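Local atomic coordinates of decaprenyl diphosphate synthase (Rhodobacter capsulatus, PDB entry 3MZV), a protein that probably condenses isopentenyl diphosphate with farnesyl diphosphate, using magnesium, to make the long all-trans prenyl diphosphate that becomes the side chain of isoprenoid quinones. Residues B[72-84]-B[131-144]. Sequence-based numbering, arbitrary orientation.
Sequences GPFHVHLAATVEF and LMTDTGNMRVMEIL
The CA of Thr135 sits over one face of the Phe74 ring, 3.8 Å from the ring centroid, in a CH-pi contact; the two side chains run past each other in opposite directions. Pro73 CG covers the opposite face, so the ring is clamped on both sides. The CG2 methyl of Thr135 also reaches the CB of His77. Thr135 OG1 donates to Met132 O at 2.7 Å. The same OG1 accepts from Asn137 N, which makes an ST turn in the link between two helices. Asn137 then caps the second helix, its OD1 taking Val140 N.

Leu131 is a knob in a hole formed by His77, Ala80, Thr81 and Phe84. Its CG stands opposite the backbone N (chi1 175°), and CD1 comes within 3.6 Å of His77 CD2. The two side chains cross at about a right angle. A water joins His77 NE2 to Asp134 OD2, which also forms a salt bridge with Arg32. Deeper in, Leu78 CD2 meets Val140 CG2 at 3.8 Å, and Val82 CG2 packs on Leu144 CD2.

The contact sets the first turns of helix 74-96 against the end of helix 114-133, the turn after it and the start of helix 138-161, in the all-helical prenyl synthase fold. Helix 19-32 borders Leu131, helix 169-194 borders Val140, and Met141 packs on Met141 of the second subunit.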
ATOM      1  N   GLY B  72     -24.073   6.298  14.972  1.00 39.12           N
ATOM      2  CA  GLY B  72     -22.686   6.775  14.975  1.00 38.77           C
ATOM      3  C   GLY B  72     -21.978   6.237  16.202  1.00 39.16           C
ATOM      4  O   GLY B  72     -22.608   5.553  17.022  1.00 39.37           O
ATOM      5  N   PRO B  73     -20.686   6.553  16.338  1.00 38.16           N
ATOM      6  CA  PRO B  73     -19.956   7.467  15.458  1.00 37.13           C
ATOM      7  C   PRO B  73     -19.105   6.803  14.375  1.00 35.70           C
ATOM      8  O   PRO B  73     -18.484   7.487  13.585  1.00 34.03           O
ATOM      9  CB  PRO B  73     -19.000   8.123  16.429  1.00 37.54           C
ATOM     10  CG  PRO B  73     -18.694   6.997  17.391  1.00 39.31           C
ATOM     11  CD  PRO B  73     -19.870   6.141  17.480  1.00 38.40           C
ATOM     12  N   PHE B  74     -18.986   5.484  14.403  1.00 34.21           N
ATOM     13  CA  PHE B  74     -17.898   4.830  13.668  1.00 32.98           C
ATOM     14  C   PHE B  74     -18.173   4.555  12.194  1.00 31.96           C
ATOM     15  O   PHE B  74     -17.309   4.042  11.494  1.00 29.77           O
ATOM     16  CB  PHE B  74     -17.505   3.553  14.374  1.00 32.45           C
ATOM     17  CG  PHE B  74     -16.822   3.794  15.714  1.00 34.97           C
ATOM     18  CD1 PHE B  74     -15.771   4.645  15.823  1.00 35.48           C
ATOM     19  CD2 PHE B  74     -17.302   3.191  16.872  1.00 37.38           C
ATOM     20  CE1 PHE B  74     -15.154   4.866  17.059  1.00 37.75           C
ATOM     21  CE2 PHE B  74     -16.673   3.417  18.111  1.00 39.20           C
ATOM     22  CZ  PHE B  74     -15.618   4.260  18.178  1.00 34.53           C
ATOM     23  N   HIS B  75     -19.371   4.868  11.714  1.00 31.32           N
ATOM     24  CA  HIS B  75     -19.634   4.786  10.278  1.00 31.60           C
ATOM     25  C   HIS B  75     -18.822   5.900   9.541  1.00 32.41           C
ATOM     26  O   HIS B  75     -18.452   5.748   8.384  1.00 31.15           O
ATOM     27  CB  HIS B  75     -21.129   4.867   9.971  1.00 32.12           C
ATOM     28  CG  HIS B  75     -21.750   6.146  10.372  1.00 31.90           C
ATOM     29  ND1 HIS B  75     -21.550   6.710  11.614  1.00 32.97           N
ATOM     30  CD2 HIS B  75     -22.591   6.980   9.707  1.00 34.28           C
ATOM     31  CE1 HIS B  75     -22.208   7.855  11.684  1.00 32.59           C
ATOM     32  NE2 HIS B  75     -22.853   8.040  10.544  1.00 36.17           N
ATOM     33  N   VAL B  76     -18.575   6.999  10.226  1.00 33.11           N
ATOM     34  CA  VAL B  76     -17.696   8.065   9.700  1.00 34.31           C
ATOM     35  C   VAL B  76     -16.251   7.586   9.469  1.00 33.79           C
ATOM     36  O   VAL B  76     -15.689   7.694   8.347  1.00 34.80           O
ATOM     37  CB  VAL B  76     -17.766   9.326  10.586  1.00 34.85           C
ATOM     38  CG1 VAL B  76     -16.799  10.382  10.026  1.00 36.99           C
ATOM     39  CG2 VAL B  76     -19.237   9.891  10.556  1.00 34.94           C
ATOM     40  N   HIS B  77     -15.703   6.936  10.479  1.00 33.77           N
ATOM     41  CA  HIS B  77     -14.374   6.332  10.388  1.00 32.50           C
ATOM     42  C   HIS B  77     -14.308   5.345   9.224  1.00 32.19           C
ATOM     43  O   HIS B  77     -13.357   5.349   8.443  1.00 31.15           O
ATOM     44  CB  HIS B  77     -13.982   5.605  11.671  1.00 31.90           C
ATOM     45  CG  HIS B  77     -13.988   6.464  12.896  1.00 35.31           C
ATOM     46  ND1 HIS B  77     -15.121   7.108  13.347  1.00 37.29           N
ATOM     47  CD2 HIS B  77     -13.002   6.767  13.779  1.00 36.82           C
ATOM     48  CE1 HIS B  77     -14.825   7.786  14.447  1.00 41.67           C
ATOM     49  NE2 HIS B  77     -13.540   7.615  14.713  1.00 37.12           N
ATOM     50  N   LEU B  78     -15.323   4.496   9.083  1.00 31.16           N
ATOM     51  CA  LEU B  78     -15.317   3.501   8.027  1.00 30.39           C
ATOM     52  C   LEU B  78     -15.406   4.130   6.634  1.00 30.16           C
ATOM     53  O   LEU B  78     -14.691   3.700   5.705  1.00 28.98           O
ATOM     54  CB  LEU B  78     -16.494   2.519   8.227  1.00 30.07           C
ATOM     55  CG  LEU B  78     -16.350   1.642   9.498  1.00 33.24           C
ATOM     56  CD1 LEU B  78     -17.543   0.697   9.725  1.00 34.15           C
ATOM     57  CD2 LEU B  78     -15.104   0.835   9.388  1.00 37.21           C
ATOM     58  N   ALA B  79     -16.289   5.109   6.495  1.00 30.47           N
ATOM     59  CA  ALA B  79     -16.431   5.866   5.221  1.00 31.59           C
ATOM     60  C   ALA B  79     -15.110   6.578   4.834  1.00 31.29           C
ATOM     61  O   ALA B  79     -14.702   6.513   3.656  1.00 30.38           O
ATOM     62  CB  ALA B  79     -17.573   6.824   5.262  1.00 31.12           C
ATOM     63  N   ALA B  80     -14.436   7.193   5.815  1.00 30.76           N
ATOM     64  CA  ALA B  80     -13.133   7.805   5.568  1.00 30.64           C
ATOM     65  C   ALA B  80     -12.080   6.748   5.102  1.00 31.45           C
ATOM     66  O   ALA B  80     -11.324   6.957   4.167  1.00 30.74           O
ATOM     67  CB  ALA B  80     -12.657   8.533   6.765  1.00 30.39           C
ATOM     68  N   THR B  81     -12.093   5.584   5.738  1.00 30.75           N
ATOM     69  CA  THR B  81     -11.179   4.526   5.378  1.00 31.75           C
ATOM     70  C   THR B  81     -11.415   4.022   3.960  1.00 31.36           C
ATOM     71  O   THR B  81     -10.474   3.868   3.176  1.00 31.04           O
ATOM     72  CB  THR B  81     -11.243   3.309   6.412  1.00 30.20           C
ATOM     73  OG1 THR B  81     -10.927   3.759   7.735  1.00 31.43           O
ATOM     74  CG2 THR B  81     -10.300   2.203   5.978  1.00 31.44           C
ATOM     75  N   VAL B  82     -12.668   3.818   3.602  1.00 31.81           N
ATOM     76  CA  VAL B  82     -13.042   3.448   2.233  1.00 31.04           C
ATOM     77  C   VAL B  82     -12.524   4.500   1.222  1.00 32.31           C
ATOM     78  O   VAL B  82     -11.960   4.166   0.200  1.00 32.18           O
ATOM     79  CB  VAL B  82     -14.569   3.300   2.143  1.00 31.40           C
ATOM     80  CG1 VAL B  82     -15.039   3.280   0.696  1.00 33.05           C
ATOM     81  CG2 VAL B  82     -14.993   2.014   2.845  1.00 29.14           C
ATOM     82  N   GLU B  83     -12.652   5.763   1.544  1.00 33.67           N
ATOM     83  CA  GLU B  83     -12.167   6.775   0.657  1.00 35.71           C
ATOM     84  C   GLU B  83     -10.649   6.823   0.590  1.00 35.84           C
ATOM     85  O   GLU B  83     -10.099   7.025  -0.500  1.00 36.48           O
ATOM     86  CB  GLU B  83     -12.683   8.130   1.069  1.00 37.27           C
ATOM     87  CG  GLU B  83     -12.414   9.167  -0.011  1.00 43.10           C
ATOM     88  CD  GLU B  83     -13.365   9.116  -1.179  1.00 51.70           C
ATOM     89  OE1 GLU B  83     -13.728   8.016  -1.680  1.00 57.15           O
ATOM     90  OE2 GLU B  83     -13.743  10.226  -1.636  1.00 59.74           O
ATOM     91  N   PHE B  84      -9.980   6.680   1.746  1.00 35.03           N
ATOM     92  CA  PHE B  84      -8.507   6.576   1.760  1.00 34.22           C
ATOM     93  C   PHE B  84      -8.026   5.417   0.872  1.00 33.49           C
ATOM     94  O   PHE B  84      -7.067   5.559   0.102  1.00 33.76           O
ATOM     95  CB  PHE B  84      -7.974   6.385   3.182  1.00 33.65           C
ATOM     96  CG  PHE B  84      -7.821   7.674   3.979  1.00 33.57           C
ATOM     97  CD1 PHE B  84      -7.144   8.754   3.471  1.00 35.73           C
ATOM     98  CD2 PHE B  84      -8.277   7.734   5.283  1.00 37.76           C
ATOM     99  CE1 PHE B  84      -6.948   9.907   4.242  1.00 39.09           C
ATOM    100  CE2 PHE B  84      -8.063   8.843   6.069  1.00 37.33           C
ATOM    101  CZ  PHE B  84      -7.402   9.948   5.531  1.00 39.09           C
ATOM    102  N   LEU B 131      -6.573   4.369  11.672  1.00 35.03           N
ATOM    103  CA  LEU B 131      -7.862   4.954  11.988  1.00 35.33           C
ATOM    104  C   LEU B 131      -8.919   3.890  12.344  1.00 36.02           C
ATOM    105  O   LEU B 131      -9.637   4.054  13.345  1.00 37.23           O
ATOM    106  CB  LEU B 131      -8.326   5.776  10.796  1.00 35.22           C
ATOM    107  CG  LEU B 131      -9.730   6.397  10.842  1.00 35.68           C
ATOM    108  CD1 LEU B 131      -9.895   7.266  12.068  1.00 36.57           C
ATOM    109  CD2 LEU B 131      -9.989   7.177   9.600  1.00 37.33           C
ATOM    110  N   MET B 132      -8.954   2.786  11.572  1.00 35.82           N
ATOM    111  CA  MET B 132      -9.937   1.735  11.808  0.50 35.06           C
ATOM    112  C   MET B 132      -9.862   1.106  13.183  1.00 35.96           C
ATOM    113  O   MET B 132     -10.885   0.658  13.691  1.00 35.29           O
ATOM    114  CB  MET B 132      -9.815   0.665  10.747  0.50 34.39           C
ATOM    115  CG  MET B 132     -10.364   1.094   9.450  0.50 31.16           C
ATOM    116  SD  MET B 132     -12.033   1.638   9.643  0.50 25.43           S
ATOM    117  CE  MET B 132     -12.653   0.082  10.291  0.50 30.90           C
ATOM    118  N   THR B 133      -8.676   1.092  13.781  1.00 35.95           N
ATOM    119  CA  THR B 133      -8.474   0.524  15.100  1.00 37.64           C
ATOM    120  C   THR B 133      -9.234   1.308  16.196  1.00 38.16           C
ATOM    121  O   THR B 133      -9.606   0.736  17.223  1.00 38.78           O
ATOM    122  CB  THR B 133      -6.984   0.392  15.476  1.00 37.79           C
ATOM    123  OG1 THR B 133      -6.386   1.691  15.701  1.00 39.17           O
ATOM    124  CG2 THR B 133      -6.242  -0.369  14.393  1.00 36.53           C
ATOM    125  N   ASP B 134      -9.504   2.584  15.950  1.00 37.97           N
ATOM    126  CA  ASP B 134     -10.341   3.366  16.862  1.00 38.48           C
ATOM    127  C   ASP B 134     -11.759   2.743  16.980  1.00 37.86           C
ATOM    128  O   ASP B 134     -12.431   2.941  17.976  1.00 38.65           O
ATOM    129  CB  ASP B 134     -10.508   4.803  16.363  1.00 38.86           C
ATOM    130  CG  ASP B 134      -9.243   5.619  16.451  1.00 41.68           C
ATOM    131  OD1 ASP B 134      -8.244   5.101  16.935  1.00 42.30           O
ATOM    132  OD2 ASP B 134      -9.277   6.789  15.995  1.00 46.14           O
ATOM    133  N   THR B 135     -12.218   2.002  15.980  1.00 37.33           N
ATOM    134  CA  THR B 135     -13.560   1.463  16.049  1.00 37.46           C
ATOM    135  C   THR B 135     -13.641   0.258  16.989  1.00 38.75           C
ATOM    136  O   THR B 135     -14.738  -0.147  17.334  1.00 38.40           O
ATOM    137  CB  THR B 135     -14.127   1.005  14.670  1.00 37.75           C
ATOM    138  OG1 THR B 135     -13.409  -0.138  14.225  1.00 36.60           O
ATOM    139  CG2 THR B 135     -14.050   2.073  13.620  1.00 36.24           C
ATOM    140  N   GLY B 136     -12.511  -0.369  17.308  1.00 38.75           N
ATOM    141  CA  GLY B 136     -12.498  -1.642  18.043  1.00 39.05           C
ATOM    142  C   GLY B 136     -13.131  -2.849  17.345  1.00 39.13           C
ATOM    143  O   GLY B 136     -13.276  -3.917  17.940  1.00 41.13           O
ATOM    144  N   ASN B 137     -13.519  -2.716  16.076  1.00 38.17           N
ATOM    145  CA  ASN B 137     -14.229  -3.787  15.397  1.00 36.78           C
ATOM    146  C   ASN B 137     -13.247  -4.516  14.459  1.00 37.42           C
ATOM    147  O   ASN B 137     -12.868  -3.986  13.386  1.00 35.26           O
ATOM    148  CB  ASN B 137     -15.446  -3.217  14.643  1.00 36.72           C
ATOM    149  CG  ASN B 137     -16.357  -4.268  14.126  1.00 35.09           C
ATOM    150  OD1 ASN B 137     -15.988  -5.080  13.300  1.00 35.99           O
ATOM    151  ND2 ASN B 137     -17.584  -4.252  14.597  1.00 38.28           N
ATOM    152  N   MET B 138     -12.822  -5.722  14.848  1.00 36.14           N
ATOM    153  CA  MET B 138     -11.916  -6.503  14.034  1.00 37.31           C
ATOM    154  C   MET B 138     -12.581  -7.000  12.742  1.00 36.47           C
ATOM    155  O   MET B 138     -11.945  -7.060  11.717  1.00 37.23           O
ATOM    156  CB  MET B 138     -11.295  -7.693  14.839  1.00 39.43           C
ATOM    157  CG  MET B 138     -12.113  -8.925  15.182  1.00 42.88           C
ATOM    158  SD  MET B 138     -11.220 -10.125  16.370  1.00 48.76           S
ATOM    159  CE  MET B 138     -10.622 -11.423  15.245  1.00 51.02           C
ATOM    160  N   ARG B 139     -13.851  -7.359  12.789  1.00 35.46           N
ATOM    161  CA  ARG B 139     -14.527  -7.866  11.625  1.00 34.75           C
ATOM    162  C   ARG B 139     -14.486  -6.894  10.424  1.00 32.88           C
ATOM    163  O   ARG B 139     -14.145  -7.334   9.320  1.00 32.47           O
ATOM    164  CB  ARG B 139     -15.982  -8.233  11.956  1.00 35.76           C
ATOM    165  CG  ARG B 139     -16.690  -8.861  10.829  1.00 37.96           C
ATOM    166  CD  ARG B 139     -18.101  -9.356  11.246  1.00 39.88           C
ATOM    167  NE  ARG B 139     -18.866  -9.813  10.081  1.00 40.13           N
ATOM    168  CZ  ARG B 139     -20.192  -9.982  10.070  1.00 38.20           C
ATOM    169  NH1 ARG B 139     -20.889  -9.735  11.163  1.00 37.98           N
ATOM    170  NH2 ARG B 139     -20.817 -10.382   8.976  1.00 38.26           N
ATOM    171  N   VAL B 140     -14.791  -5.606  10.625  1.00 29.80           N
ATOM    172  CA  VAL B 140     -14.810  -4.662   9.510  1.00 30.36           C
ATOM    173  C   VAL B 140     -13.379  -4.386   9.008  1.00 29.69           C
ATOM    174  O   VAL B 140     -13.123  -4.155   7.819  1.00 28.82           O
ATOM    175  CB  VAL B 140     -15.587  -3.332   9.843  1.00 30.03           C
ATOM    176  CG1 VAL B 140     -17.035  -3.678  10.200  1.00 30.36           C
ATOM    177  CG2 VAL B 140     -14.936  -2.556  11.015  1.00 31.52           C
ATOM    178  N   MET B 141     -12.432  -4.457   9.909  1.00 29.00           N
ATOM    179  CA  MET B 141     -11.052  -4.326   9.544  1.00 29.97           C
ATOM    180  C   MET B 141     -10.607  -5.461   8.643  1.00 30.19           C
ATOM    181  O   MET B 141      -9.911  -5.223   7.673  1.00 30.58           O
ATOM    182  CB  MET B 141     -10.128  -4.303  10.791  1.00 29.50           C
ATOM    183  CG  MET B 141     -10.298  -3.062  11.665  1.00 32.95           C
ATOM    184  SD  MET B 141      -9.084  -2.943  13.073  1.00 23.31           S
ATOM    185  CE  MET B 141      -7.537  -2.660  12.191  1.00 33.05           C
ATOM    186  N   GLU B 142     -10.951  -6.702   8.997  1.00 29.14           N
ATOM    187  CA  GLU B 142     -10.614  -7.821   8.166  1.00 29.99           C
ATOM    188  C   GLU B 142     -11.253  -7.679   6.768  1.00 29.44           C
ATOM    189  O   GLU B 142     -10.623  -7.969   5.766  1.00 29.84           O
ATOM    190  CB  GLU B 142     -11.063  -9.144   8.852  1.00 30.09           C
ATOM    191  CG  GLU B 142     -10.651 -10.448   8.158  1.00 33.69           C
ATOM    192  CD  GLU B 142     -11.425 -10.854   6.885  1.00 36.93           C
ATOM    193  OE1 GLU B 142     -12.579 -10.453   6.683  1.00 34.74           O
ATOM    194  OE2 GLU B 142     -10.832 -11.609   6.088  1.00 35.49           O
ATOM    195  N   ILE B 143     -12.491  -7.222   6.720  1.00 30.36           N
ATOM    196  CA  ILE B 143     -13.196  -7.025   5.455  1.00 30.32           C
ATOM    197  C   ILE B 143     -12.520  -5.989   4.562  1.00 30.83           C
ATOM    198  O   ILE B 143     -12.365  -6.205   3.370  1.00 30.54           O
ATOM    199  CB  ILE B 143     -14.657  -6.608   5.745  1.00 30.48           C
ATOM    200  CG1 ILE B 143     -15.423  -7.870   6.227  1.00 33.97           C
ATOM    201  CG2 ILE B 143     -15.333  -5.938   4.507  1.00 29.12           C
ATOM    202  CD1 ILE B 143     -16.876  -7.690   6.670  1.00 32.89           C
ATOM    203  N   LEU B 144     -12.161  -4.856   5.139  1.00 28.91           N
ATOM    204  CA  LEU B 144     -11.548  -3.781   4.376  1.00 30.29           C
ATOM    205  C   LEU B 144     -10.117  -4.139   3.953  1.00 30.95           C
ATOM    206  O   LEU B 144      -9.696  -3.780   2.843  1.00 31.65           O
ATOM    207  CB  LEU B 144     -11.633  -2.494   5.152  1.00 31.14           C
ATOM    208  CG  LEU B 144     -13.019  -1.829   5.305  1.00 33.43           C
ATOM    209  CD1 LEU B 144     -12.929  -0.625   6.196  1.00 31.56           C
ATOM    210  CD2 LEU B 144     -13.570  -1.432   3.969  1.00 33.32           C
TER
HETATM  211  O   HOH W   1     -11.543   8.109  16.651  1.00 31.58           O